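Local coordinates for protein aminoglycoside 3'-phosphotransferase AphA1-IAB (Acinetobacter baumannii, PDB 4FEU) that catalyses phosphate transfer from ATP to the 3'-hydroxyl of kanamycin and related aminoglycosides, giving resistance to these antibiotics, at residues Ser37-Tyr42 with Phe54-Lys59; Thr84-Ile89 with Trp96-Ala101; Ala78-Pro83 with Arg130-Ile135. All coordinates share one frame; numbering follows the deposited sequence.

Contact 1: Ser37-Tyr42 with Phe54-Lys59. With 537 (2,6-dihydroanthra/1,9-cd/pyrazol-6-one), chain H.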
loop_
_atom_site.group_PDB
_atom_site.type_symbol
_atom_site.label_atom_id
_atom_site.label_comp_id
_atom_site.label_asym_id
_atom_site.label_seq_id
_atom_site.Cartn_x
_atom_site.Cartn_y
_atom_site.Cartn_z
ATOM N N SER A 37 6.418 -8.784 -0.291
ATOM C CA SER A 37 7.844 -8.876 -0.028
ATOM C C SER A 37 8.139 -9.333 1.403
ATOM O O SER A 37 8.046 -8.560 2.371
ATOM C CB SER A 37 8.572 -7.579 -0.393
ATOM O OG SER A 37 7.997 -6.438 0.228
ATOM N N GLY A 38 8.455 -10.611 1.505
ATOM C CA GLY A 38 8.883 -11.247 2.733
ATOM C C GLY A 38 7.885 -12.081 3.486
ATOM O O GLY A 38 8.073 -13.292 3.627
ATOM N N ALA A 39 6.864 -11.429 4.024
ATOM C CA ALA A 39 5.894 -12.016 4.934
ATOM C C ALA A 39 5.045 -13.160 4.438
ATOM O O ALA A 39 4.579 -13.150 3.297
ATOM C CB ALA A 39 5.039 -10.933 5.563
ATOM N N THR A 40 4.855 -14.168 5.309
ATOM C CA THR A 40 3.978 -15.277 4.981
ATOM C C THR A 40 2.583 -14.844 5.406
ATOM O O THR A 40 2.401 -14.380 6.533
ATOM C CB THR A 40 4.419 -16.601 5.603
ATOM O OG1 THR A 40 5.758 -16.872 5.191
ATOM C CG2 THR A 40 3.528 -17.767 5.162
ATOM N N ILE A 41 1.631 -14.912 4.469
ATOM C CA ILE A 41 0.237 -14.566 4.709
ATOM C C ILE A 41 -0.576 -15.848 4.658
ATOM O O ILE A 41 -0.524 -16.581 3.676
ATOM C CB ILE A 41 -0.302 -13.481 3.731
ATOM C CG1 ILE A 41 0.555 -12.171 3.797
ATOM C CG2 ILE A 41 -1.786 -13.200 3.996
ATOM C CD1 ILE A 41 0.323 -11.140 2.668
ATOM N N TYR A 42 -1.294 -16.125 5.742
ATOM C CA TYR A 42 -2.219 -17.251 5.841
ATOM C C TYR A 42 -3.630 -16.686 5.881
ATOM O O TYR A 42 -3.864 -15.687 6.563
ATOM C CB TYR A 42 -1.970 -18.081 7.106
ATOM C CG TYR A 42 -0.617 -18.744 7.152
ATOM C CD1 TYR A 42 -0.358 -19.895 6.416
ATOM C CD2 TYR A 42 0.396 -18.247 7.967
ATOM C CE1 TYR A 42 0.891 -20.512 6.456
ATOM C CE2 TYR A 42 1.641 -18.867 8.030
ATOM C CZ TYR A 42 1.886 -20.000 7.272
ATOM O OH TYR A 42 3.123 -20.600 7.325
ATOM N N PHE A 54 -6.780 -13.178 8.780
ATOM C CA PHE A 54 -5.485 -13.234 8.118
ATOM C C PHE A 54 -4.413 -13.278 9.173
ATOM O O PHE A 54 -4.533 -12.613 10.197
ATOM C CB PHE A 54 -5.253 -12.066 7.135
ATOM C CG PHE A 54 -5.937 -12.249 5.802
ATOM C CD1 PHE A 54 -5.362 -13.025 4.809
ATOM C CD2 PHE A 54 -7.179 -11.675 5.554
ATOM C CE1 PHE A 54 -6.009 -13.209 3.575
ATOM C CE2 PHE A 54 -7.823 -11.858 4.322
ATOM C CZ PHE A 54 -7.234 -12.622 3.340
ATOM N N LEU A 55 -3.395 -14.101 8.956
ATOM C CA LEU A 55 -2.237 -14.210 9.843
ATOM C C LEU A 55 -1.001 -13.952 9.000
ATOM O O LEU A 55 -0.773 -14.635 8.006
ATOM C CB LEU A 55 -2.170 -15.581 10.572
ATOM C CG LEU A 55 -0.953 -15.862 11.516
ATOM C CD1 LEU A 55 -0.887 -14.893 12.703
ATOM C CD2 LEU A 55 -0.952 -17.304 12.029
ATOM N N LYS A 56 -0.284 -12.884 9.326
ATOM C CA LYS A 56 0.971 -12.499 8.697
ATOM C C LYS A 56 2.115 -12.988 9.610
ATOM O O LYS A 56 2.028 -12.836 10.831
ATOM C CB LYS A 56 1.056 -10.982 8.561
ATOM C CG LYS A 56 0.455 -10.416 7.306
ATOM C CD LYS A 56 1.308 -9.238 6.846
ATOM C CE LYS A 56 0.831 -8.626 5.549
ATOM N NZ LYS A 56 1.980 -8.194 4.692
ATOM N N HIS A 57 3.143 -13.629 9.036
ATOM C CA HIS A 57 4.302 -14.096 9.797
ATOM C C HIS A 57 5.555 -13.563 9.151
ATOM O O HIS A 57 5.751 -13.720 7.948
ATOM C CB HIS A 57 4.350 -15.633 9.923
ATOM C CG HIS A 57 5.583 -16.165 10.622
ATOM N ND1 HIS A 57 6.198 -17.340 10.212
ATOM C CD2 HIS A 57 6.280 -15.660 11.669
ATOM C CE1 HIS A 57 7.233 -17.508 11.018
ATOM N NE2 HIS A 57 7.330 -16.523 11.905
ATOM N N GLY A 58 6.369 -12.906 9.950
ATOM C CA GLY A 58 7.649 -12.359 9.531
ATOM C C GLY A 58 8.779 -12.978 10.325
ATOM O O GLY A 58 8.738 -12.994 11.555
ATOM N N LYS A 59 9.782 -13.498 9.615
ATOM C CA LYS A 59 10.987 -14.125 10.152
ATOM C C LYS A 59 12.160 -13.158 9.905
ATOM O O LYS A 59 12.183 -12.472 8.881
ATOM C CB LYS A 59 11.213 -15.449 9.406
ATOM C CG LYS A 59 12.061 -16.494 10.094
ATOM C CD LYS A 59 11.777 -17.840 9.427
ATOM C CE LYS A 59 12.863 -18.874 9.606
ATOM N NZ LYS A 59 12.590 -20.103 8.806
HETATM C C1 537 H . -5.694 -8.305 6.566
HETATM C C2 537 H . -6.781 -8.204 5.699
HETATM C C3 537 H . -6.621 -8.567 4.364
HETATM C C4 537 H . -5.375 -9.081 3.920
HETATM C C5 537 H . -4.273 -9.110 4.783
HETATM C C6 537 H . -4.442 -8.735 6.112
HETATM C C11 537 H . -7.481 -8.933 2.185
HETATM C C12 537 H . -8.652 -8.833 1.479
HETATM C C13 537 H . -8.633 -9.176 0.119
HETATM C C14 537 H . -7.421 -9.635 -0.430
HETATM C C15 537 H . -6.245 -9.739 0.344
HETATM C C16 537 H . -6.287 -9.437 1.705
HETATM C C20 537 H . -5.211 -9.538 2.601
HETATM C C21 537 H . -7.703 -8.514 3.472
HETATM O O22 537 H . -4.099 -9.927 2.234
HETATM N N23 537 H . -9.000 -8.172 3.486
HETATM N N24 537 H . -9.542 -8.375 2.372
HETATM O O HOH W 1 9.291 -13.768 6.730
#
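With chi1 at -57°, Ile41 sets CG2 anti to the backbone N and CG1 anti to the carbonyl carbon, and this division sends its two branches to different partners on strand 54-59. CG2 reaches CD1 of the Phe54 ring at 3.7 Å. The CG1-CD1 branch runs alongside the Lys56 chain and in the same direction; CD1 of Ile41 lies 3.9 Å from CE of Lys56. Phe54, with chi1 at -79°, turns its CG away from its carbonyl carbon, and one face of the ring is covered by the bound anthrapyrazolone 537. C4 of 537 sits 3.5 Å above the Phe54 ring plane, over its centre, and CD2 of Phe54 comes to 3.4 Å from 537 C3.

The backbone beneath is a regular antiparallel pair. Thr40 and His57 exchange two hydrogen bonds, Thr40 N to His57 O at 2.8 Å and His57 N to Thr40 O at 2.7 Å, and Tyr42 and Leu55 form the next such ring, in which Tyr42 N meets Leu55 O almost straight at 170°. Ile41 and Lys56 between them form a non-hydrogen-bonded pair. On the sheet face of Thr40 and Tyr42, the Tyr42 CB packs beside Leu55 CB. His57 leads its imidazole off to Asp94 and stacks on Trp96.

The pair is the hairpin of strands 40-45 and 53-59 in the five-stranded sheet, with strand 28-31 beyond one member and strand 94-100 beyond the other, while Glu69 of helix 62-76 forms a long, weak ion pair with Lys56 NZ.

Contact 2: Thr84-Ile89 with Trp96-Ala101. With 537 (2,6-dihydroanthra/1,9-cd/pyrazol-6-one), chain H.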
loop_
_atom_site.group_PDB
_atom_site.type_symbol
_atom_site.label_atom_id
_atom_site.label_comp_id
_atom_site.label_asym_id
_atom_site.label_seq_id
_atom_site.Cartn_x
_atom_site.Cartn_y
_atom_site.Cartn_z
ATOM N N THR A 84 -8.966 -5.255 11.946
ATOM C CA THR A 84 -8.836 -5.208 13.412
ATOM C C THR A 84 -7.706 -6.147 13.891
ATOM O O THR A 84 -7.646 -7.279 13.419
ATOM C CB THR A 84 -10.201 -5.632 14.041
ATOM O OG1 THR A 84 -11.215 -4.702 13.661
ATOM C CG2 THR A 84 -10.162 -5.762 15.572
ATOM N N ILE A 85 -6.853 -5.703 14.852
ATOM C CA ILE A 85 -5.799 -6.556 15.439
ATOM C C ILE A 85 -6.415 -7.479 16.518
ATOM O O ILE A 85 -6.822 -7.017 17.582
ATOM C CB ILE A 85 -4.612 -5.719 16.012
ATOM C CG1 ILE A 85 -3.927 -4.900 14.904
ATOM C CG2 ILE A 85 -3.593 -6.606 16.779
ATOM C CD1 ILE A 85 -3.190 -3.640 15.408
ATOM N N LYS A 86 -6.478 -8.769 16.233
ATOM C CA LYS A 86 -6.979 -9.781 17.149
ATOM C C LYS A 86 -5.845 -10.214 18.103
ATOM O O LYS A 86 -6.038 -10.303 19.310
ATOM C CB LYS A 86 -7.480 -10.990 16.357
ATOM C CG LYS A 86 -8.965 -10.990 16.079
ATOM C CD LYS A 86 -9.434 -12.411 15.800
ATOM C CE LYS A 86 -10.187 -13.042 16.954
ATOM N NZ LYS A 86 -11.662 -12.962 16.761
ATOM N N HIS A 87 -4.664 -10.464 17.558
ATOM C CA HIS A 87 -3.516 -10.917 18.335
ATOM C C HIS A 87 -2.223 -10.554 17.603
ATOM O O HIS A 87 -2.152 -10.642 16.380
ATOM C CB HIS A 87 -3.586 -12.450 18.491
ATOM C CG HIS A 87 -3.216 -12.962 19.850
ATOM N ND1 HIS A 87 -1.933 -12.813 20.360
ATOM C CD2 HIS A 87 -3.953 -13.685 20.724
ATOM C CE1 HIS A 87 -1.945 -13.413 21.536
ATOM N NE2 HIS A 87 -3.135 -13.952 21.799
ATOM N N PHE A 88 -1.213 -10.142 18.354
ATOM C CA PHE A 88 0.119 -9.856 17.835
ATOM C C PHE A 88 1.168 -10.399 18.811
ATOM O O PHE A 88 1.089 -10.125 20.009
ATOM C CB PHE A 88 0.334 -8.360 17.527
ATOM C CG PHE A 88 1.747 -8.055 17.074
ATOM C CD1 PHE A 88 2.128 -8.244 15.743
ATOM C CD2 PHE A 88 2.713 -7.618 17.986
ATOM C CE1 PHE A 88 3.438 -7.958 15.320
ATOM C CE2 PHE A 88 4.022 -7.338 17.560
ATOM C CZ PHE A 88 4.374 -7.513 16.229
ATOM N N ILE A 89 2.144 -11.169 18.291
ATOM C CA ILE A 89 3.254 -11.740 19.074
ATOM C C ILE A 89 4.608 -11.332 18.446
ATOM O O ILE A 89 4.804 -11.457 17.234
ATOM C CB ILE A 89 3.144 -13.301 19.194
ATOM C CG1 ILE A 89 1.908 -13.741 20.011
ATOM C CG2 ILE A 89 4.450 -13.940 19.752
ATOM C CD1 ILE A 89 1.457 -15.296 19.707
ATOM N N TRP A 96 4.153 -12.258 14.569
ATOM C CA TRP A 96 2.924 -12.903 14.136
ATOM C C TRP A 96 1.824 -11.902 14.282
ATOM O O TRP A 96 1.622 -11.393 15.385
ATOM C CB TRP A 96 2.634 -14.111 15.020
ATOM C CG TRP A 96 3.679 -15.171 14.945
ATOM C CD1 TRP A 96 4.830 -15.254 15.677
ATOM C CD2 TRP A 96 3.662 -16.311 14.088
ATOM N NE1 TRP A 96 5.530 -16.386 15.329
ATOM C CE2 TRP A 96 4.819 -17.070 14.375
ATOM C CE3 TRP A 96 2.751 -16.796 13.135
ATOM C CZ2 TRP A 96 5.090 -18.286 13.739
ATOM C CZ3 TRP A 96 3.020 -17.999 12.505
ATOM C CH2 TRP A 96 4.179 -18.729 12.803
ATOM N N LEU A 97 1.114 -11.608 13.175
ATOM C CA LEU A 97 0.011 -10.635 13.131
ATOM C C LEU A 97 -1.307 -11.236 12.670
ATOM O O LEU A 97 -1.510 -11.484 11.473
ATOM C CB LEU A 97 0.391 -9.416 12.268
ATOM C CG LEU A 97 -0.648 -8.317 12.108
ATOM C CD1 LEU A 97 -1.094 -7.735 13.472
ATOM C CD2 LEU A 97 -0.143 -7.250 11.163
ATOM N N LEU A 98 -2.215 -11.413 13.621
ATOM C CA LEU A 98 -3.550 -11.962 13.397
ATOM C C LEU A 98 -4.577 -10.838 13.335
ATOM O O LEU A 98 -4.713 -10.070 14.300
ATOM C CB LEU A 98 -3.922 -12.975 14.494
ATOM C CG LEU A 98 -5.242 -13.716 14.271
ATOM C CD1 LEU A 98 -5.200 -14.562 12.998
ATOM C CD2 LEU A 98 -5.654 -14.516 15.525
ATOM N N THR A 99 -5.280 -10.730 12.192
ATOM C CA THR A 99 -6.254 -9.661 11.972
ATOM C C THR A 99 -7.527 -10.196 11.369
ATOM O O THR A 99 -7.519 -11.288 10.827
ATOM C CB THR A 99 -5.667 -8.567 11.017
ATOM O OG1 THR A 99 -5.469 -9.127 9.717
ATOM C CG2 THR A 99 -4.372 -7.916 11.544
ATOM N N THR A 100 -8.611 -9.417 11.407
ATOM C CA THR A 100 -9.847 -9.802 10.734
ATOM C C THR A 100 -9.704 -9.405 9.245
ATOM O O THR A 100 -8.923 -8.515 8.922
ATOM C CB THR A 100 -11.031 -9.041 11.305
ATOM O OG1 THR A 100 -10.838 -7.643 11.048
ATOM C CG2 THR A 100 -11.271 -9.338 12.775
ATOM N N ALA A 101 -10.466 -10.042 8.349
ATOM C CA ALA A 101 -10.440 -9.678 6.948
ATOM C C ALA A 101 -11.450 -8.560 6.661
ATOM O O ALA A 101 -12.456 -8.430 7.355
ATOM C CB ALA A 101 -10.784 -10.889 6.111
HETATM C C1 537 H . -5.694 -8.305 6.566
HETATM C C2 537 H . -6.781 -8.204 5.699
HETATM C C3 537 H . -6.621 -8.567 4.364
HETATM C C4 537 H . -5.375 -9.081 3.920
HETATM C C5 537 H . -4.273 -9.110 4.783
HETATM C C6 537 H . -4.442 -8.735 6.112
HETATM C C11 537 H . -7.481 -8.933 2.185
HETATM C C12 537 H . -8.652 -8.833 1.479
HETATM C C13 537 H . -8.633 -9.176 0.119
HETATM C C14 537 H . -7.421 -9.635 -0.430
HETATM C C15 537 H . -6.245 -9.739 0.344
HETATM C C16 537 H . -6.287 -9.437 1.705
HETATM C C20 537 H . -5.211 -9.538 2.601
HETATM C C21 537 H . -7.703 -8.514 3.472
HETATM O O22 537 H . -4.099 -9.927 2.234
HETATM N N23 537 H . -9.000 -8.172 3.486
HETATM N N24 537 H . -9.542 -8.375 2.372
#
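Leu98 stands opposite a classic beta bulge: both Lys86 and His87 face it. Its carbonyl O accepts from Lys86 N at 2.9 Å and from His87 N at 3.3 Å, both donors coming from the same face of the carbonyl plane and tilted off it by some 25°. In return, Leu98 N gives a bond to His87 O. The leucine's CG is anti to its backbone N (chi1 -174°), which places CD2 beside CB of both bulge residues, 4.1 Å from Lys86 CB and 4.2 Å from His87 CB.

Beyond the bulge the strands close again through the reciprocal Ile89 and Trp96 bonds. Here the packing is tight, for Phe88 CD1 comes to 3.2 Å from Trp96 O. The same CD1 meets Leu97 CD1 at 4.0 Å, on the face that helix 62-76 covers with Val66, Thr67 and Met70.

The other end is looser and more open to solvent. Thr84 is exposed, and the end of the Lys86 chain bends away from strand 96-100. Even so, the Thr100 hydroxyl accepts from Thr84 N at 3.2 Å, while Thr100 N bonds back to Thr84 O.

Apart from that hydroxyl, the polar links across the pair are backbone ones, so the hairpin's hold is largely independent of side-chain charge; Thr99 OG1 lies 3.3 Å from C1 of 537.

Contact 3: Ala78-Pro83 with Arg130-Ile135. With 537 (2,6-dihydroanthra/1,9-cd/pyrazol-6-one), chain H.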
loop_
_atom_site.group_PDB
_atom_site.type_symbol
_atom_site.label_atom_id
_atom_site.label_comp_id
_atom_site.label_asym_id
_atom_site.label_seq_id
_atom_site.Cartn_x
_atom_site.Cartn_y
_atom_site.Cartn_z
ATOM N N ALA A 78 -8.161 4.429 14.500
ATOM C CA ALA A 78 -8.921 5.521 15.113
ATOM C C ALA A 78 -9.394 6.534 14.051
ATOM O O ALA A 78 -10.251 7.384 14.341
ATOM C CB ALA A 78 -8.080 6.222 16.153
ATOM N N PHE A 79 -8.883 6.411 12.807
ATOM C CA PHE A 79 -9.220 7.339 11.750
ATOM C C PHE A 79 -9.899 6.779 10.474
ATOM O O PHE A 79 -10.769 7.451 9.913
ATOM C CB PHE A 79 -7.969 8.166 11.402
ATOM C CG PHE A 79 -7.381 8.965 12.550
ATOM C CD1 PHE A 79 -7.925 10.193 12.919
ATOM C CD2 PHE A 79 -6.261 8.507 13.236
ATOM C CE1 PHE A 79 -7.353 10.955 13.950
ATOM C CE2 PHE A 79 -5.703 9.259 14.280
ATOM C CZ PHE A 79 -6.256 10.477 14.632
HETATM N N MSE A 80 -9.485 5.584 10.007
HETATM C CA MSE A 80 -9.914 4.962 8.721
HETATM C C MSE A 80 -10.435 3.546 8.900
HETATM O O MSE A 80 -10.140 2.935 9.937
HETATM C CB MSE A 80 -8.714 4.915 7.715
HETATM C CG MSE A 80 -8.214 6.291 7.263
HETATM SE SE MSE A 80 -9.575 7.422 6.495
HETATM C CE MSE A 80 -9.407 6.839 4.646
ATOM N N PRO A 81 -11.163 2.974 7.898
ATOM C CA PRO A 81 -11.625 1.577 8.047
ATOM C C PRO A 81 -10.504 0.596 7.697
ATOM O O PRO A 81 -10.043 0.545 6.550
ATOM C CB PRO A 81 -12.822 1.498 7.098
ATOM C CG PRO A 81 -12.537 2.521 6.034
ATOM C CD PRO A 81 -11.611 3.553 6.605
ATOM N N LEU A 82 -10.035 -0.155 8.695
ATOM C CA LEU A 82 -8.936 -1.101 8.498
ATOM C C LEU A 82 -9.210 -2.473 9.145
ATOM O O LEU A 82 -10.097 -2.583 10.007
ATOM C CB LEU A 82 -7.646 -0.529 9.146
ATOM C CG LEU A 82 -7.161 0.896 8.862
ATOM C CD1 LEU A 82 -5.880 1.129 9.596
ATOM C CD2 LEU A 82 -6.891 1.114 7.406
ATOM N N PRO A 83 -8.396 -3.515 8.837
ATOM C CA PRO A 83 -8.556 -4.794 9.559
ATOM C C PRO A 83 -8.220 -4.581 11.050
ATOM O O PRO A 83 -7.306 -3.803 11.359
ATOM C CB PRO A 83 -7.523 -5.708 8.882
ATOM C CG PRO A 83 -7.270 -5.083 7.518
ATOM C CD PRO A 83 -7.306 -3.603 7.834
ATOM N N ARG A 130 -8.659 11.311 -0.288
ATOM C CA ARG A 130 -8.804 12.648 0.303
ATOM C C ARG A 130 -9.042 12.582 1.794
ATOM O O ARG A 130 -8.483 13.405 2.516
ATOM C CB ARG A 130 -9.919 13.470 -0.374
ATOM C CG ARG A 130 -9.455 14.358 -1.545
ATOM C CD ARG A 130 -8.587 15.535 -1.067
ATOM N NE ARG A 130 -8.255 16.486 -2.132
ATOM C CZ ARG A 130 -7.338 17.448 -2.040
ATOM N NH1 ARG A 130 -6.642 17.613 -0.920
ATOM N NH2 ARG A 130 -7.111 18.254 -3.066
ATOM N N ARG A 131 -9.838 11.582 2.263
ATOM C CA ARG A 131 -10.182 11.318 3.678
ATOM C C ARG A 131 -8.894 11.009 4.462
ATOM O O ARG A 131 -8.646 11.603 5.502
ATOM C CB ARG A 131 -11.102 10.090 3.758
ATOM C CG ARG A 131 -12.490 10.329 4.249
ATOM C CD ARG A 131 -12.918 9.169 5.132
ATOM N NE ARG A 131 -13.525 8.080 4.366
ATOM C CZ ARG A 131 -13.913 6.915 4.886
ATOM N NH1 ARG A 131 -13.758 6.671 6.190
ATOM N NH2 ARG A 131 -14.468 5.988 4.112
ATOM N N LEU A 132 -8.071 10.105 3.940
ATOM C CA LEU A 132 -6.786 9.730 4.528
ATOM C C LEU A 132 -5.852 10.947 4.563
ATOM O O LEU A 132 -5.266 11.234 5.611
ATOM C CB LEU A 132 -6.161 8.584 3.710
ATOM C CG LEU A 132 -4.792 8.091 4.144
ATOM C CD1 LEU A 132 -4.893 7.219 5.405
ATOM C CD2 LEU A 132 -4.158 7.307 3.037
ATOM N N HIS A 133 -5.741 11.671 3.437
ATOM C CA HIS A 133 -4.877 12.852 3.356
ATOM C C HIS A 133 -5.315 14.008 4.251
ATOM O O HIS A 133 -4.483 14.861 4.588
ATOM C CB HIS A 133 -4.667 13.301 1.904
ATOM C CG HIS A 133 -3.879 12.300 1.130
ATOM N ND1 HIS A 133 -3.532 12.519 -0.183
ATOM C CD2 HIS A 133 -3.383 11.099 1.522
ATOM C CE1 HIS A 133 -2.818 11.461 -0.541
ATOM N NE2 HIS A 133 -2.719 10.574 0.456
ATOM N N SER A 134 -6.595 14.016 4.647
ATOM C CA SER A 134 -7.189 15.051 5.497
ATOM C C SER A 134 -6.919 14.846 7.014
ATOM O O SER A 134 -7.102 15.797 7.794
ATOM C CB SER A 134 -8.689 15.200 5.220
ATOM O OG SER A 134 -9.419 14.291 6.033
ATOM N N ILE A 135 -6.519 13.614 7.430
ATOM C CA ILE A 135 -6.184 13.351 8.829
ATOM C C ILE A 135 -5.091 14.370 9.210
ATOM O O ILE A 135 -4.050 14.399 8.556
ATOM C CB ILE A 135 -5.697 11.893 9.076
ATOM C CG1 ILE A 135 -6.798 10.870 8.743
ATOM C CG2 ILE A 135 -5.202 11.735 10.525
ATOM C CD1 ILE A 135 -6.274 9.533 8.409
HETATM C C1 537 H . -5.694 -8.305 6.566
HETATM C C2 537 H . -6.781 -8.204 5.699
HETATM C C3 537 H . -6.621 -8.567 4.364
HETATM C C4 537 H . -5.375 -9.081 3.920
HETATM C C5 537 H . -4.273 -9.110 4.783
HETATM C C6 537 H . -4.442 -8.735 6.112
HETATM C C11 537 H . -7.481 -8.933 2.185
HETATM C C12 537 H . -8.652 -8.833 1.479
HETATM C C13 537 H . -8.633 -9.176 0.119
HETATM C C14 537 H . -7.421 -9.635 -0.430
HETATM C C15 537 H . -6.245 -9.739 0.344
HETATM C C16 537 H . -6.287 -9.437 1.705
HETATM C C20 537 H . -5.211 -9.538 2.601
HETATM C C21 537 H . -7.703 -8.514 3.472
HETATM O O22 537 H . -4.099 -9.927 2.234
HETATM N N23 537 H . -9.000 -8.172 3.486
HETATM N N24 537 H . -9.542 -8.375 2.372
#
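Met80, present as selenomethionine, reaches from the loop 78-83 onto the last turn of helix 118-134. Its CB leaves the backbone aimed neither at the helix nor away from it; CG follows anti to the carbonyl carbon and faces two methyl groups, 3.9 Å from Leu132 CD1 and equally far from Ile135 CD1. Two bends, chi2 at -55° and chi3 at -89°, then turn the chain toward the helix. The selenium SE passes 4.0 Å from Arg131 CD, and the terminal CE ends over the helix backbone, 3.6 Å from Leu132 N and in touch with CB of both Arg131 and Leu132. CE also stands above one face of the Arg131 guanidinium, displaced toward its rim. Pro81 CD meets the same group from an oblique direction, 3.8 Å from NH1.

Phe79 adds a second apolar patch next to this one. Ile135 lays CG2 over one face of the phenyl ring, 4.0 Å from its centroid and 13° off the ring normal, a CH-pi contact. The other branch of Ile135 carries CD1 to 3.7 Å from Phe79 CB, so one isoleucine touches both Phe79 and Met80. The evidence is of apolar and van der Waals contacts throughout, with Ser134 OG bonded to Arg131 O within the segment 130-135.

At the far end of the loop, Pro83 CG touches C2 of 537 at 3.6 Å, while Phe128 of helix 118-134 also packs on Met80 and Pro81. A loop that follows helix 62-76, leads into strand 85-90 and leans on a helix of the larger lobe probably corresponds to the alphaC-beta4 loop of protein kinases, resting on the alphaE-like helix, consistent with the kinase clan of this family.

Overall arrangement
Contacts 1 and 2 belong to one antiparallel sheet, joined where strand 53-59 lies beside strand 94-100: Lys56 O meets Leu97 N at 2.8 Å, and Phe54 O meets Thr99 N at 2.8 Å. Both are held chiefly by backbone hydrogen bonds. All three contacts are partly buried, contact 2, with the sheet's outermost strand, lying farthest from the chain's centre and contact 3 nearest to it. Contact 3 ties a loop to a helix through apolar side chains. It meets contact 2 where Pro83 touches Thr99 and Thr100, but its nearest atoms stay about 7 Å from contact 1. All three touch 537, contact 1 through an aromatic face, contact 2 through threonine and contact 3 through proline.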